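Local coordinates for L-ribulose 3-epimerase (Methylomonas sp. DH-1, PDB 7CJ7), which catalyses the manganese-dependent epimerization of ketoses at C3, acting best on L-ribulose and also interconverting D-allulose and D-fructose, at residues 210-214 with 227-231; 162-166 with 191-195; 8-13 with 37-43; 2-6 with 146-150. All coordinates share one frame; numbering follows the deposited sequence.

Contact 1 of 4, residues 210-214 with 227-231; sequences VHIGE and FASFF. With MN (manganese (II) ion), chain D.
Ile212 sends its two branches to different rings of helix 227-236. Its CD1 lies 3.6 Å from CE2 of Phe230 and 3.7 Å from CZ of Phe231, so one methyl is shared by two rings, while CG2, anti to the backbone N, passes obliquely by Phe227 with 3.7 Å to CE1. Phe231 and Ile212 approach from opposite directions, and CD2 of Phe230 sits off-centre over one face of the Phe231 ring. Val210 meets Phe230 differently: CG1 comes in at the ring edge, close to the ring plane, 3.9 Å from CE2. Phe227 also meets the loop beyond the strand, where OE1 of Glu214 stands at its edge, near the ring plane, 3.6 Å from CE2, with carboxylate and ring planes 67° apart. That carboxylate is held by the backbone N of Gly221 and of Val225. The contact packs the seventh barrel strand, 207-212, against the helix that follows it in the beta-alpha-beta unit. His211 alternates to the other side of the strand and binds manganese through ND1 at 2.2 Å, with Glu152, Asp185 and Glu246 as further ligands. The strand thus divides its chemistry: an apolar flank seats the helix, and the inward side carries a metal ligand.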
loop_
_atom_site.group_PDB
_atom_site.type_symbol
_atom_site.label_atom_id
_atom_site.label_comp_id
_atom_site.label_asym_id
_atom_site.label_seq_id
_atom_site.Cartn_x
_atom_site.Cartn_y
_atom_site.Cartn_z
ATOM N N VAL A 210 -19.594 -0.857 -1.361
ATOM C CA VAL A 210 -18.503 -1.711 -1.888
ATOM C C VAL A 210 -17.809 -1.000 -3.049
ATOM O O VAL A 210 -18.504 -0.492 -3.956
ATOM C CB VAL A 210 -19.032 -3.088 -2.318
ATOM C CG1 VAL A 210 -18.001 -3.823 -3.155
ATOM C CG2 VAL A 210 -19.471 -3.911 -1.123
ATOM N N HIS A 211 -16.481 -0.957 -2.989
ATOM C CA HIS A 211 -15.602 -0.631 -4.135
ATOM C C HIS A 211 -14.938 -1.903 -4.648
ATOM O O HIS A 211 -14.372 -2.681 -3.837
ATOM C CB HIS A 211 -14.553 0.410 -3.770
ATOM C CG HIS A 211 -15.104 1.791 -3.726
ATOM N ND1 HIS A 211 -14.322 2.875 -3.392
ATOM C CD2 HIS A 211 -16.345 2.268 -3.971
ATOM C CE1 HIS A 211 -15.040 3.975 -3.481
ATOM N NE2 HIS A 211 -16.297 3.630 -3.806
ATOM N N ILE A 212 -14.977 -2.049 -5.972
ATOM C CA ILE A 212 -14.284 -3.123 -6.724
ATOM C C ILE A 212 -13.073 -2.471 -7.383
ATOM O O ILE A 212 -13.262 -1.650 -8.305
ATOM C CB ILE A 212 -15.220 -3.789 -7.744
ATOM C CG1 ILE A 212 -16.484 -4.343 -7.084
ATOM C CG2 ILE A 212 -14.476 -4.847 -8.543
ATOM C CD1 ILE A 212 -16.216 -5.320 -5.961
ATOM N N GLY A 213 -11.892 -2.787 -6.869
ATOM C CA GLY A 213 -10.596 -2.354 -7.420
ATOM C C GLY A 213 -9.639 -3.525 -7.530
ATOM O O GLY A 213 -9.565 -4.341 -6.584
ATOM N N GLU A 214 -8.919 -3.624 -8.640
ATOM C CA GLU A 214 -7.865 -4.652 -8.806
ATOM C C GLU A 214 -6.695 -4.290 -7.879
ATOM O O GLU A 214 -6.642 -3.154 -7.367
ATOM C CB GLU A 214 -7.472 -4.755 -10.283
ATOM C CG GLU A 214 -6.577 -5.937 -10.619
ATOM C CD GLU A 214 -6.989 -7.297 -10.066
ATOM O OE1 GLU A 214 -7.601 -8.090 -10.821
ATOM O OE2 GLU A 214 -6.661 -7.581 -8.889
ATOM N N PHE A 227 -11.192 -12.210 -6.339
ATOM C CA PHE A 227 -12.599 -11.786 -6.536
ATOM C C PHE A 227 -13.549 -12.958 -6.287
ATOM O O PHE A 227 -14.666 -12.703 -5.807
ATOM C CB PHE A 227 -12.794 -11.166 -7.918
ATOM C CG PHE A 227 -12.221 -9.781 -8.022
ATOM C CD1 PHE A 227 -12.744 -8.745 -7.267
ATOM C CD2 PHE A 227 -11.150 -9.518 -8.860
ATOM C CE1 PHE A 227 -12.213 -7.472 -7.360
ATOM C CE2 PHE A 227 -10.629 -8.242 -8.956
ATOM C CZ PHE A 227 -11.155 -7.225 -8.196
ATOM N N ALA A 228 -13.129 -14.194 -6.558
ATOM C CA ALA A 228 -13.988 -15.386 -6.361
ATOM C C ALA A 228 -14.410 -15.453 -4.890
ATOM O O ALA A 228 -15.615 -15.656 -4.618
ATOM C CB ALA A 228 -13.277 -16.645 -6.805
ATOM N N SER A 229 -13.450 -15.278 -3.981
ATOM C CA SER A 229 -13.655 -15.312 -2.514
ATOM C C SER A 229 -14.530 -14.130 -2.093
ATOM O O SER A 229 -15.477 -14.318 -1.308
ATOM C CB SER A 229 -12.338 -15.320 -1.789
ATOM O OG SER A 229 -12.552 -15.385 -0.398
ATOM N N PHE A 230 -14.242 -12.946 -2.618
ATOM C CA PHE A 230 -14.960 -11.714 -2.229
ATOM C C PHE A 230 -16.433 -11.811 -2.646
ATOM O O PHE A 230 -17.306 -11.540 -1.810
ATOM C CB PHE A 230 -14.308 -10.483 -2.846
ATOM C CG PHE A 230 -14.991 -9.217 -2.415
ATOM C CD1 PHE A 230 -14.949 -8.821 -1.090
ATOM C CD2 PHE A 230 -15.730 -8.465 -3.312
ATOM C CE1 PHE A 230 -15.579 -7.657 -0.680
ATOM C CE2 PHE A 230 -16.361 -7.301 -2.902
ATOM C CZ PHE A 230 -16.297 -6.908 -1.585
ATOM N N PHE A 231 -16.723 -12.151 -3.905
ATOM C CA PHE A 231 -18.125 -12.188 -4.395
ATOM C C PHE A 231 -18.894 -13.332 -3.715
ATOM O O PHE A 231 -20.103 -13.188 -3.459
ATOM C CB PHE A 231 -18.174 -12.222 -5.920
ATOM C CG PHE A 231 -17.827 -10.901 -6.555
ATOM C CD1 PHE A 231 -18.586 -9.771 -6.300
ATOM C CD2 PHE A 231 -16.734 -10.785 -7.401
ATOM C CE1 PHE A 231 -18.272 -8.553 -6.885
ATOM C CE2 PHE A 231 -16.432 -9.570 -7.997
ATOM C CZ PHE A 231 -17.198 -8.459 -7.738
HETATM MN MN MN D . -12.232 3.015 -2.754
#

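Contact 2 of 4, residues 162-166 with 191-195; sequences MNTGL and IEENG
Glu193 reaches across to the start of helix 165-175 with one carboxylate oxygen. Its side chain has CG anti to the carbonyl carbon and the chain bent at chi2 (-78°), which brings OE2 to 2.7 Å from Gly165 N; the N-H points almost straight at it, 161°, and meets the syn lone pair. OE2 of Glu193 also lies 3.6 Å from CB of Thr164, and OE1 is held by Ser199. Thr164 is the N-cap of the helix: its OG1, set between backbone N and carbonyl carbon (chi1 70°), turns to Glu167 N, while CG2 is left beside Glu192 O at 3.8 Å. CB and CG of Glu192 lie by the Asn163 carbonyl, and a bend at chi2 in the same sense as in Glu193 brings CD to 3.9 Å from CB of Asn163. A water bridges the polar ends, donating to OD1 of Asn163 at 3.0 Å and to OE1 of Glu192 at 2.8 Å. The ND2 of Asn163 is taken up by the carbonyls of Val154 and Thr159. Glu192 forms salt bridges with Arg156 and with Arg265 of the second subunit, placing the contact at the dimer interface. Two buried acids thus both have partners: one carboxylate supplements the helix cap, where the helix amino end would probably stabilise its negative charge, and the other ties this loop region to the second subunit.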
loop_
_atom_site.group_PDB
_atom_site.type_symbol
_atom_site.label_atom_id
_atom_site.label_comp_id
_atom_site.label_asym_id
_atom_site.label_seq_id
_atom_site.Cartn_x
_atom_site.Cartn_y
_atom_site.Cartn_z
ATOM N N MET A 162 -8.403 3.026 10.769
ATOM C CA MET A 162 -8.969 1.665 10.580
ATOM C C MET A 162 -8.531 1.108 9.230
ATOM O O MET A 162 -8.819 1.738 8.195
ATOM C CB MET A 162 -10.497 1.671 10.662
ATOM C CG MET A 162 -11.115 2.957 10.189
ATOM S SD MET A 162 -12.874 3.063 10.598
ATOM C CE MET A 162 -13.520 2.498 9.031
ATOM N N ASN A 163 -7.870 -0.045 9.256
ATOM C CA ASN A 163 -7.264 -0.652 8.050
ATOM C C ASN A 163 -7.911 -2.005 7.752
ATOM O O ASN A 163 -7.629 -2.531 6.672
ATOM C CB ASN A 163 -5.750 -0.815 8.198
ATOM C CG ASN A 163 -5.020 0.474 8.505
ATOM O OD1 ASN A 163 -4.134 0.477 9.346
ATOM N ND2 ASN A 163 -5.347 1.552 7.813
ATOM N N THR A 164 -8.761 -2.539 8.637
ATOM C CA THR A 164 -9.515 -3.787 8.362
ATOM C C THR A 164 -11.002 -3.587 8.649
ATOM O O THR A 164 -11.350 -2.716 9.458
ATOM C CB THR A 164 -9.024 -4.984 9.188
ATOM O OG1 THR A 164 -9.386 -4.790 10.556
ATOM C CG2 THR A 164 -7.535 -5.200 9.073
ATOM N N GLY A 165 -11.851 -4.381 8.003
ATOM C CA GLY A 165 -13.300 -4.367 8.256
ATOM C C GLY A 165 -13.595 -4.598 9.730
ATOM O O GLY A 165 -14.482 -3.931 10.268
ATOM N N LEU A 166 -12.854 -5.493 10.386
ATOM C CA LEU A 166 -13.075 -5.805 11.824
ATOM C C LEU A 166 -12.819 -4.547 12.670
ATOM O O LEU A 166 -13.616 -4.273 13.588
ATOM C CB LEU A 166 -12.166 -6.963 12.234
ATOM C CG LEU A 166 -12.345 -8.252 11.435
ATOM C CD1 LEU A 166 -11.537 -9.389 12.049
ATOM C CD2 LEU A 166 -13.817 -8.633 11.337
ATOM N N ILE A 191 -4.516 -5.821 0.624
ATOM C CA ILE A 191 -3.313 -5.495 1.437
ATOM C C ILE A 191 -3.540 -5.977 2.878
ATOM O O ILE A 191 -2.701 -6.747 3.368
ATOM C CB ILE A 191 -2.984 -3.994 1.338
ATOM C CG1 ILE A 191 -2.647 -3.600 -0.102
ATOM C CG2 ILE A 191 -1.876 -3.608 2.301
ATOM C CD1 ILE A 191 -2.723 -2.117 -0.381
ATOM N N GLU A 192 -4.666 -5.621 3.499
ATOM C CA GLU A 192 -4.801 -5.589 4.982
ATOM C C GLU A 192 -5.534 -6.815 5.548
ATOM O O GLU A 192 -5.263 -7.148 6.700
ATOM C CB GLU A 192 -5.497 -4.302 5.420
ATOM C CG GLU A 192 -4.769 -3.027 5.032
ATOM C CD GLU A 192 -3.430 -2.766 5.709
ATOM O OE1 GLU A 192 -3.090 -3.487 6.678
ATOM O OE2 GLU A 192 -2.725 -1.844 5.262
ATOM N N GLU A 193 -6.408 -7.475 4.789
ATOM C CA GLU A 193 -7.368 -8.466 5.341
ATOM C C GLU A 193 -6.774 -9.882 5.351
ATOM O O GLU A 193 -5.973 -10.236 4.451
ATOM C CB GLU A 193 -8.665 -8.497 4.528
ATOM C CG GLU A 193 -9.407 -7.180 4.512
ATOM C CD GLU A 193 -10.203 -6.861 5.763
ATOM O OE1 GLU A 193 -10.526 -7.817 6.524
ATOM O OE2 GLU A 193 -10.531 -5.666 5.962
ATOM N N ASN A 194 -7.203 -10.680 6.328
ATOM C CA ASN A 194 -6.935 -12.136 6.412
ATOM C C ASN A 194 -7.887 -12.857 5.454
ATOM O O ASN A 194 -8.871 -13.441 5.932
ATOM C CB ASN A 194 -7.119 -12.644 7.841
ATOM C CG ASN A 194 -5.893 -12.475 8.709
ATOM O OD1 ASN A 194 -5.055 -11.612 8.462
ATOM N ND2 ASN A 194 -5.768 -13.319 9.720
ATOM N N GLY A 195 -7.628 -12.785 4.147
ATOM C CA GLY A 195 -8.542 -13.309 3.118
ATOM C C GLY A 195 -9.683 -12.343 2.859
ATOM O O GLY A 195 -9.834 -11.345 3.614
HETATM O O HOH W 1 -2.541 -2.023 8.985
#

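Contact 3 of 4, residues 8-13 with 37-43; sequences EYGGHA and YDYIEIA. With SOL (L-sorbose), chain C.
The Tyr39 ring lies flat against Gly10, whose CA stands over its centre, 3.4 Å from the centroid in a CH-pi contact, while the backbone carbonyl of Glu8 meets the ring edge. The two residues pair the first two parallel strands of the TIM barrel, 8-12 and 39-43, joined by a beta-alpha-beta crossover through helix 22-35. Tyr37 turns one face to Gly11 CA, offset toward the rim. The His12 ring is met at its edge by OE2 of Glu41, 3.3 Å from CD2, with ring and carboxylate planes 81° apart, and by O6 of L-sorbose. A first torsion of 69° brings the Tyr39 ring over Gly10, where the absence of a side chain allows the close approach. A leucine in place of Tyr39 would probably leave Gly10 without its flat cover and Thr244 without the hydroxyl that bonds it. Between the strands, Gly11 N bonds Tyr39 O, Glu41 N bonds Gly11 O (2.9 Å) and Ala13 N bonds Glu41 O. At the strand starts Tyr9 O accepts from both Asp38 N and, more loosely, Tyr39 N, and the Asp38 side chain answers with OD2 to Tyr9 N at 2.9 Å, using its anti lone pair. Glu41 extends, CG anti to its backbone N, to hydrogen-bond His211, Tyr209, Thr244 and Ser69, linking the strand pair to a manganese ligand. At the carboxyl end of the first strand, His12 NE2 meets O6 of the sugar at 2.8 Å in a nearly straight hydrogen bond, 177°.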
loop_
_atom_site.group_PDB
_atom_site.type_symbol
_atom_site.label_atom_id
_atom_site.label_comp_id
_atom_site.label_asym_id
_atom_site.label_seq_id
_atom_site.Cartn_x
_atom_site.Cartn_y
_atom_site.Cartn_z
ATOM N N GLU A 8 -27.008 -1.880 -6.933
ATOM C CA GLU A 8 -26.842 -1.038 -8.144
ATOM C C GLU A 8 -25.346 -0.918 -8.403
ATOM O O GLU A 8 -24.572 -1.021 -7.440
ATOM C CB GLU A 8 -27.519 0.322 -7.985
ATOM C CG GLU A 8 -27.236 1.012 -6.661
ATOM C CD GLU A 8 -27.888 2.385 -6.551
ATOM O OE1 GLU A 8 -27.852 2.982 -5.470
ATOM O OE2 GLU A 8 -28.425 2.858 -7.557
ATOM N N TYR A 9 -24.980 -0.739 -9.671
ATOM C CA TYR A 9 -23.580 -0.732 -10.137
ATOM C C TYR A 9 -23.206 0.669 -10.604
ATOM O O TYR A 9 -23.962 1.317 -11.356
ATOM C CB TYR A 9 -23.391 -1.775 -11.232
ATOM C CG TYR A 9 -23.856 -3.146 -10.821
ATOM C CD1 TYR A 9 -22.993 -4.050 -10.228
ATOM C CD2 TYR A 9 -25.182 -3.506 -10.956
ATOM C CE1 TYR A 9 -23.428 -5.303 -9.839
ATOM C CE2 TYR A 9 -25.634 -4.753 -10.569
ATOM C CZ TYR A 9 -24.751 -5.661 -10.020
ATOM O OH TYR A 9 -25.210 -6.889 -9.635
ATOM N N GLY A 10 -22.027 1.108 -10.185
ATOM C CA GLY A 10 -21.566 2.480 -10.426
ATOM C C GLY A 10 -20.122 2.522 -10.857
ATOM O O GLY A 10 -19.388 1.516 -10.661
ATOM N N GLY A 11 -19.747 3.635 -11.481
ATOM C CA GLY A 11 -18.365 3.941 -11.867
ATOM C C GLY A 11 -17.884 5.175 -11.137
ATOM O O GLY A 11 -18.653 6.142 -11.023
ATOM N N HIS A 12 -16.663 5.132 -10.613
ATOM C CA HIS A 12 -16.001 6.298 -9.988
ATOM C C HIS A 12 -15.671 7.315 -11.080
ATOM O O HIS A 12 -15.260 6.890 -12.171
ATOM C CB HIS A 12 -14.773 5.825 -9.208
ATOM C CG HIS A 12 -14.188 6.883 -8.344
ATOM N ND1 HIS A 12 -13.223 7.746 -8.802
ATOM C CD2 HIS A 12 -14.414 7.208 -7.053
ATOM C CE1 HIS A 12 -12.883 8.569 -7.831
ATOM N NE2 HIS A 12 -13.591 8.252 -6.744
ATOM N N ALA A 13 -15.848 8.611 -10.800
ATOM C CA ALA A 13 -15.682 9.704 -11.784
ATOM C C ALA A 13 -14.292 9.640 -12.433
ATOM O O ALA A 13 -14.194 9.956 -13.636
ATOM C CB ALA A 13 -15.924 11.028 -11.109
ATOM N N TYR A 37 -23.767 1.628 -16.535
ATOM C CA TYR A 37 -23.807 1.804 -15.061
ATOM C C TYR A 37 -25.152 2.425 -14.650
ATOM O O TYR A 37 -25.792 3.138 -15.458
ATOM C CB TYR A 37 -22.622 2.634 -14.571
ATOM C CG TYR A 37 -21.306 1.905 -14.635
ATOM C CD1 TYR A 37 -20.883 1.085 -13.602
ATOM C CD2 TYR A 37 -20.496 1.999 -15.752
ATOM C CE1 TYR A 37 -19.683 0.403 -13.670
ATOM C CE2 TYR A 37 -19.282 1.337 -15.827
ATOM C CZ TYR A 37 -18.877 0.524 -14.785
ATOM O OH TYR A 37 -17.686 -0.144 -14.841
ATOM N N ASP A 38 -25.578 2.132 -13.418
ATOM C CA ASP A 38 -26.789 2.704 -12.779
ATOM C C ASP A 38 -26.481 4.090 -12.200
ATOM O O ASP A 38 -27.384 4.947 -12.193
ATOM C CB ASP A 38 -27.309 1.785 -11.676
ATOM C CG ASP A 38 -27.670 0.407 -12.182
ATOM O OD1 ASP A 38 -28.453 0.337 -13.145
ATOM O OD2 ASP A 38 -27.163 -0.580 -11.618
ATOM N N TYR A 39 -25.268 4.306 -11.700
ATOM C CA TYR A 39 -24.906 5.595 -11.059
ATOM C C TYR A 39 -23.446 5.923 -11.339
ATOM O O TYR A 39 -22.660 5.045 -11.736
ATOM C CB TYR A 39 -25.201 5.570 -9.554
ATOM C CG TYR A 39 -24.322 4.659 -8.736
ATOM C CD1 TYR A 39 -23.136 5.107 -8.188
ATOM C CD2 TYR A 39 -24.660 3.337 -8.524
ATOM C CE1 TYR A 39 -22.327 4.278 -7.428
ATOM C CE2 TYR A 39 -23.851 2.490 -7.785
ATOM C CZ TYR A 39 -22.666 2.952 -7.251
ATOM O OH TYR A 39 -21.859 2.114 -6.534
ATOM N N ILE A 40 -23.115 7.191 -11.149
ATOM C CA ILE A 40 -21.707 7.673 -11.105
ATOM C C ILE A 40 -21.404 8.066 -9.660
ATOM O O ILE A 40 -22.289 8.620 -8.984
ATOM C CB ILE A 40 -21.496 8.839 -12.080
ATOM C CG1 ILE A 40 -20.040 9.306 -12.041
ATOM C CG2 ILE A 40 -22.466 9.968 -11.781
ATOM C CD1 ILE A 40 -19.527 9.808 -13.342
ATOM N N GLU A 41 -20.196 7.753 -9.199
ATOM C CA GLU A 41 -19.717 8.169 -7.874
ATOM C C GLU A 41 -18.871 9.416 -8.076
ATOM O O GLU A 41 -17.801 9.320 -8.676
ATOM C CB GLU A 41 -18.945 7.045 -7.194
ATOM C CG GLU A 41 -18.597 7.370 -5.755
ATOM C CD GLU A 41 -17.834 6.241 -5.105
ATOM O OE1 GLU A 41 -18.417 5.138 -4.987
ATOM O OE2 GLU A 41 -16.652 6.456 -4.774
ATOM N N ILE A 42 -19.380 10.550 -7.625
ATOM C CA ILE A 42 -18.686 11.858 -7.780
ATOM C C ILE A 42 -17.710 12.034 -6.622
ATOM O O ILE A 42 -18.133 11.866 -5.479
ATOM C CB ILE A 42 -19.716 12.998 -7.866
ATOM C CG1 ILE A 42 -20.674 12.776 -9.040
ATOM C CG2 ILE A 42 -19.003 14.335 -7.942
ATOM C CD1 ILE A 42 -21.843 13.734 -9.085
ATOM N N ALA A 43 -16.454 12.351 -6.925
ATOM C CA ALA A 43 -15.400 12.669 -5.936
ATOM C C ALA A 43 -15.583 14.125 -5.492
ATOM O O ALA A 43 -15.457 15.015 -6.338
ATOM C CB ALA A 43 -14.049 12.428 -6.563
HETATM C C1 SOL C . -8.942 5.724 -1.912
HETATM O O1 SOL C . -7.850 4.840 -2.007
HETATM C C2 SOL C . -10.227 5.065 -2.299
HETATM O O2 SOL C . -10.334 3.851 -2.269
HETATM C C3 SOL C . -11.375 5.942 -2.780
HETATM O O3 SOL C . -12.605 5.262 -2.680
HETATM C C4 SOL C . -11.430 7.258 -2.010
HETATM O O4 SOL C . -11.652 6.987 -0.624
HETATM C C5 SOL C . -12.526 8.207 -2.497
HETATM O O5 SOL C . -12.618 9.319 -1.607
HETATM C C6 SOL C . -12.299 8.726 -3.901
HETATM O O6 SOL C . -13.382 9.568 -4.308
#

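Contact 4 of 4, residues 2-6 with 146-150; sequences AFPKR and GINID
Two hydrogen bonds pair the side-chain amide of Asn148 with the backbone of Phe3. OD1 of Asn148 accepts from Phe3 N at 2.9 Å on an in-plane lone pair, nearly straight at 175°, and its ND2 donates to Phe3 O at 3.0 Å, from above the plane of that carbonyl. The amide therefore grips both polar atoms of one residue, and ND2 also bonds Glu107. An alanine in place of Asn148 would probably leave Phe3 N and O without these mates and let the N-terminal segment drift from the strand. The one charged link is a salt bridge: the Lys5 chain, extended until a bend at chi4 (-75°), brings NZ to 3.0 Å from OD1 of Asp150 on its syn side. Glu107 gives the ammonium a second acidic partner, and the positive charge of Lys5 probably eases the closeness of the Asp150 and Glu107 carboxylates. The apolar part is a CH-pi contact, Gly146 CA standing over the centre of the Phe3 ring, 3.4 Å from the centroid. Together these fasten the segment ahead of the first strand across the amino-terminal end of barrel strand 148-152, where Phe181 of the neighbouring strand 180-185 takes Lys5 in a cation-pi contact and Ile147 turns to helices 83-102 and 125-143.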
loop_
_atom_site.group_PDB
_atom_site.type_symbol
_atom_site.label_atom_id
_atom_site.label_comp_id
_atom_site.label_asym_id
_atom_site.label_seq_id
_atom_site.Cartn_x
_atom_site.Cartn_y
_atom_site.Cartn_z
ATOM N N ALA A 2 -31.502 4.146 9.095
ATOM C CA ALA A 2 -31.056 3.506 7.823
ATOM C C ALA A 2 -32.042 3.867 6.710
ATOM O O ALA A 2 -33.250 3.598 6.841
ATOM C CB ALA A 2 -30.960 2.010 7.983
ATOM N N PHE A 3 -31.536 4.463 5.643
ATOM C CA PHE A 3 -32.340 4.814 4.454
ATOM C C PHE A 3 -32.158 3.694 3.448
ATOM O O PHE A 3 -31.165 2.972 3.499
ATOM C CB PHE A 3 -31.946 6.214 3.993
ATOM C CG PHE A 3 -32.092 7.199 5.120
ATOM C CD1 PHE A 3 -33.353 7.621 5.505
ATOM C CD2 PHE A 3 -30.993 7.639 5.837
ATOM C CE1 PHE A 3 -33.509 8.503 6.561
ATOM C CE2 PHE A 3 -31.152 8.521 6.894
ATOM C CZ PHE A 3 -32.410 8.938 7.262
ATOM N N PRO A 4 -33.138 3.490 2.547
ATOM C CA PRO A 4 -33.122 2.347 1.638
ATOM C C PRO A 4 -31.830 2.260 0.814
ATOM O O PRO A 4 -31.320 3.285 0.338
ATOM C CB PRO A 4 -34.349 2.582 0.742
ATOM C CG PRO A 4 -35.271 3.420 1.599
ATOM C CD PRO A 4 -34.347 4.314 2.396
ATOM N N LYS A 5 -31.332 1.031 0.689
ATOM C CA LYS A 5 -30.217 0.660 -0.214
ATOM C C LYS A 5 -30.749 -0.325 -1.250
ATOM O O LYS A 5 -31.645 -1.129 -0.933
ATOM C CB LYS A 5 -29.055 0.036 0.563
ATOM C CG LYS A 5 -28.357 0.964 1.545
ATOM C CD LYS A 5 -27.264 0.275 2.333
ATOM C CE LYS A 5 -26.546 1.220 3.262
ATOM N NZ LYS A 5 -25.622 2.110 2.529
ATOM N N ARG A 6 -30.229 -0.250 -2.464
ATOM C CA ARG A 6 -30.547 -1.254 -3.499
ATOM C C ARG A 6 -29.233 -1.745 -4.098
ATOM O O ARG A 6 -28.228 -0.998 -4.058
ATOM C CB ARG A 6 -31.469 -0.639 -4.549
ATOM C CG ARG A 6 -30.830 0.510 -5.314
ATOM C CD ARG A 6 -31.722 1.043 -6.427
ATOM N NE ARG A 6 -32.507 2.191 -6.004
ATOM C CZ ARG A 6 -33.249 2.941 -6.817
ATOM N NH1 ARG A 6 -33.313 2.671 -8.112
ATOM N NH2 ARG A 6 -33.924 3.965 -6.329
ATOM N N GLY A 146 -32.029 12.177 4.653
ATOM C CA GLY A 146 -32.253 10.812 4.134
ATOM C C GLY A 146 -30.990 10.186 3.565
ATOM O O GLY A 146 -31.085 9.362 2.636
ATOM N N ILE A 147 -29.833 10.522 4.130
ATOM C CA ILE A 147 -28.516 10.074 3.602
ATOM C C ILE A 147 -27.860 9.113 4.605
ATOM O O ILE A 147 -27.855 9.391 5.824
ATOM C CB ILE A 147 -27.647 11.293 3.245
ATOM C CG1 ILE A 147 -28.133 11.944 1.941
ATOM C CG2 ILE A 147 -26.173 10.915 3.179
ATOM C CD1 ILE A 147 -27.673 13.362 1.758
ATOM N N ASN A 148 -27.376 7.982 4.098
ATOM C CA ASN A 148 -26.489 7.051 4.839
ATOM C C ASN A 148 -25.035 7.485 4.640
ATOM O O ASN A 148 -24.669 7.917 3.524
ATOM C CB ASN A 148 -26.646 5.602 4.379
ATOM C CG ASN A 148 -28.054 5.068 4.489
ATOM O OD1 ASN A 148 -28.695 5.227 5.521
ATOM N ND2 ASN A 148 -28.521 4.407 3.442
ATOM N N ILE A 149 -24.206 7.311 5.663
ATOM C CA ILE A 149 -22.738 7.492 5.525
ATOM C C ILE A 149 -22.085 6.113 5.617
ATOM O O ILE A 149 -22.511 5.285 6.438
ATOM C CB ILE A 149 -22.170 8.500 6.533
ATOM C CG1 ILE A 149 -22.204 7.989 7.975
ATOM C CG2 ILE A 149 -22.897 9.827 6.388
ATOM C CD1 ILE A 149 -21.476 8.905 8.942
ATOM N N ASP A 150 -21.104 5.882 4.755
ATOM C CA ASP A 150 -20.382 4.595 4.658
ATOM C C ASP A 150 -18.895 4.907 4.820
ATOM O O ASP A 150 -18.334 5.636 3.974
ATOM C CB ASP A 150 -20.724 3.891 3.347
ATOM C CG ASP A 150 -22.200 3.961 2.995
ATOM O OD1 ASP A 150 -22.970 3.106 3.497
ATOM O OD2 ASP A 150 -22.573 4.890 2.232
#

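Contacts 1, 3 and 4 all reach the one barrel sheet, whereas contact 2 joins loop and helix ends and is the contact of the four that meets the second subunit. Contacts 1, 2 and 3 are buried; contact 4 is partly open to solvent. Contact 3 pairs strands by backbone bonds, contact 1 packs a helix on a strand through apolar groups, and contacts 2 and 4 rely on carboxylates, amides and, in contact 4, a lysine. Contacts 1 and 3 touch where Glu41 meets the metal ligand His211, and both hold residues that bind sugar, with contact 1 also supplying a manganese ligand. Contacts 3 and 4 adjoin in sequence, contact 3 lying within the loop that contact 4 closes.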